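Local coordinates for endo-1,3-beta-glucanase, family GH16 (Zobellia galactanivorans, PDB 4BPZ), which probably hydrolyses internal beta-1,3 linkages of glucans such as algal laminarin, as a calcium-binding family 16 glycoside hydrolase, at residues H49-S54 with E71-E76. The protein carries 1 engineered substitution. Numbering follows the deposited sequence.
Sequences HYTNRS and EKYTFE
Tyr73 lays one face of its ring under the methyl of Thr51, whose CG2 stands 3.8 Å from the ring centroid and 19° off the normal, a CH-pi contact displaced toward CZ and CE2. CG of Tyr73 is anti to the backbone N (chi1 -175°), and the ring sits between His49 and Arg53, with CD2 against His49 CB and CD2. The CE1 corner lies over one face of the Arg53 guanidinium, 3.9 Å from CZ; the two planes are inclined by 50°. Beyond the ring the arginine meets Glu71 tip to tip in a two-pronged salt bridge, NH1 to OE2 at 2.8 Å and NH2 to OE1 at 2.9 Å, both oxygens met on their syn sides, with NH2 clearly tilted out of the carboxylate plane. Arg53 NE donates to Thr51 OG1 over 3.0 Å, nearly in the guanidinium plane. That same oxygen accepts from the backbone N of Arg53, closing an ST turn after strand 48-50, and it also hydrogen-bonds to Asn56 OD1, which Arg53 NH2 meets as well. An alanine in place of Arg53 would probably leave the Glu71 carboxylate without its cationic mate, although OE1 would keep Thr83, and would take the guanidinium away from CE1 of Tyr73. In this beta-sandwich of the GH16 family, strands 48-50 and 63-75 both pair with strand 82-93, the former parallel, the latter antiparallel, and side chains meet across it, Arg53 and Tyr73 both resting on Thr83, well away from the glycan. At the other end, His49 presents the CD2 edge of its ring to Tyr73 O, 3.4 Å away and in the ring plane. Phe75 CB covers one imidazole face, 4.0 Å from the centroid, while NE2 hydrogen-bonds to Ser78 O of strand 78-80.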
# COMPACT_ATOMS: atom_id res chain seq x y z
N HIS A 49 2.31 12.13 -9.89
CA HIS A 49 3.42 11.27 -10.28
C HIS A 49 4.11 10.73 -9.05
O HIS A 49 4.15 11.36 -8.01
CB HIS A 49 4.46 12.01 -11.11
CG HIS A 49 4.16 12.02 -12.59
ND1 HIS A 49 3.90 10.92 -13.27
CD2 HIS A 49 4.14 13.07 -13.49
CE1 HIS A 49 3.68 11.26 -14.56
NE2 HIS A 49 3.84 12.56 -14.68
N TYR A 50 4.66 9.54 -9.22
CA TYR A 50 5.51 8.92 -8.19
C TYR A 50 6.97 9.06 -8.58
O TYR A 50 7.31 8.92 -9.74
CB TYR A 50 5.11 7.45 -7.99
CG TYR A 50 3.78 7.28 -7.30
CD1 TYR A 50 3.55 7.82 -6.04
CD2 TYR A 50 2.76 6.50 -7.87
CE1 TYR A 50 2.36 7.62 -5.37
CE2 TYR A 50 1.57 6.30 -7.22
CZ TYR A 50 1.37 6.85 -5.96
OH TYR A 50 0.19 6.63 -5.27
N THR A 51 7.82 9.39 -7.60
CA THR A 51 9.26 9.65 -7.89
C THR A 51 10.05 8.91 -6.85
O THR A 51 9.57 8.51 -5.79
CB THR A 51 9.63 11.14 -7.95
OG1 THR A 51 10.08 11.60 -6.66
CG2 THR A 51 8.55 11.99 -8.54
N ASN A 52 11.38 8.81 -7.14
CA ASN A 52 12.28 8.22 -6.15
C ASN A 52 13.15 9.25 -5.46
O ASN A 52 14.17 8.92 -4.88
CB ASN A 52 13.14 7.07 -6.73
CG ASN A 52 14.26 7.53 -7.60
OD1 ASN A 52 15.23 6.70 -7.89
ND2 ASN A 52 14.29 8.70 -8.00
N ARG A 53 12.73 10.52 -5.49
CA ARG A 53 13.49 11.60 -4.94
C ARG A 53 13.33 11.75 -3.47
O ARG A 53 12.30 11.35 -2.88
CB ARG A 53 13.11 12.93 -5.62
CG ARG A 53 13.17 12.95 -7.13
CD ARG A 53 12.62 14.25 -7.61
NE ARG A 53 11.22 14.34 -7.19
CZ ARG A 53 10.53 15.47 -7.04
NH1 ARG A 53 11.00 16.64 -7.40
NH2 ARG A 53 9.31 15.43 -6.50
N SER A 54 14.29 12.40 -2.83
CA SER A 54 14.13 12.75 -1.40
C SER A 54 13.00 13.69 -1.10
O SER A 54 12.51 13.68 0.03
CB SER A 54 15.37 13.37 -0.75
OG SER A 54 16.35 12.37 -0.62
N GLU A 71 3.22 20.15 -6.58
CA GLU A 71 4.48 20.42 -7.29
C GLU A 71 4.24 20.00 -8.71
O GLU A 71 3.85 18.84 -8.98
CB GLU A 71 5.62 19.48 -6.65
CG GLU A 71 6.87 19.53 -7.43
CD GLU A 71 7.94 18.58 -6.97
OE1 GLU A 71 7.75 17.78 -6.02
OE2 GLU A 71 9.06 18.68 -7.57
N LYS A 72 4.52 20.87 -9.68
CA LYS A 72 4.45 20.47 -11.10
C LYS A 72 5.63 19.50 -11.37
O LYS A 72 6.78 19.85 -11.06
CB LYS A 72 4.52 21.67 -12.07
CG LYS A 72 3.31 22.58 -11.91
CD LYS A 72 2.11 22.05 -12.68
CE LYS A 72 1.07 23.17 -12.73
NZ LYS A 72 -0.27 22.82 -13.26
N TYR A 73 5.35 18.40 -12.02
CA TYR A 73 6.40 17.46 -12.31
C TYR A 73 6.09 16.75 -13.55
O TYR A 73 4.94 16.35 -13.80
CB TYR A 73 6.50 16.44 -11.15
CG TYR A 73 7.64 15.43 -11.24
CD1 TYR A 73 8.88 15.78 -10.73
CD2 TYR A 73 7.54 14.23 -11.87
CE1 TYR A 73 10.01 14.94 -10.84
CE2 TYR A 73 8.61 13.38 -12.01
CZ TYR A 73 9.84 13.74 -11.49
OH TYR A 73 10.90 12.85 -11.64
N THR A 74 7.09 16.57 -14.45
CA THR A 74 6.85 15.94 -15.80
C THR A 74 7.70 14.67 -15.85
O THR A 74 8.90 14.71 -15.56
CB THR A 74 7.22 16.91 -16.91
OG1 THR A 74 6.43 18.08 -16.72
CG2 THR A 74 7.02 16.28 -18.32
N PHE A 75 7.11 13.58 -16.30
CA PHE A 75 7.83 12.32 -16.56
C PHE A 75 7.41 11.96 -18.00
O PHE A 75 6.24 11.68 -18.29
CB PHE A 75 7.41 11.23 -15.60
CG PHE A 75 8.12 9.93 -15.89
CD1 PHE A 75 9.41 9.71 -15.34
CD2 PHE A 75 7.59 8.95 -16.69
CE1 PHE A 75 10.09 8.54 -15.59
CE2 PHE A 75 8.30 7.73 -16.98
CZ PHE A 75 9.54 7.54 -16.39
N GLU A 76 8.40 11.90 -18.87
CA GLU A 76 8.20 11.41 -20.25
C GLU A 76 7.02 12.12 -20.94
O GLU A 76 6.13 11.46 -21.53
CB GLU A 76 7.99 9.91 -20.37
CG GLU A 76 9.24 9.06 -20.18
CD GLU A 76 10.35 9.58 -21.08
OE1 GLU A 76 10.38 9.19 -22.27
OE2 GLU A 76 11.14 10.44 -20.58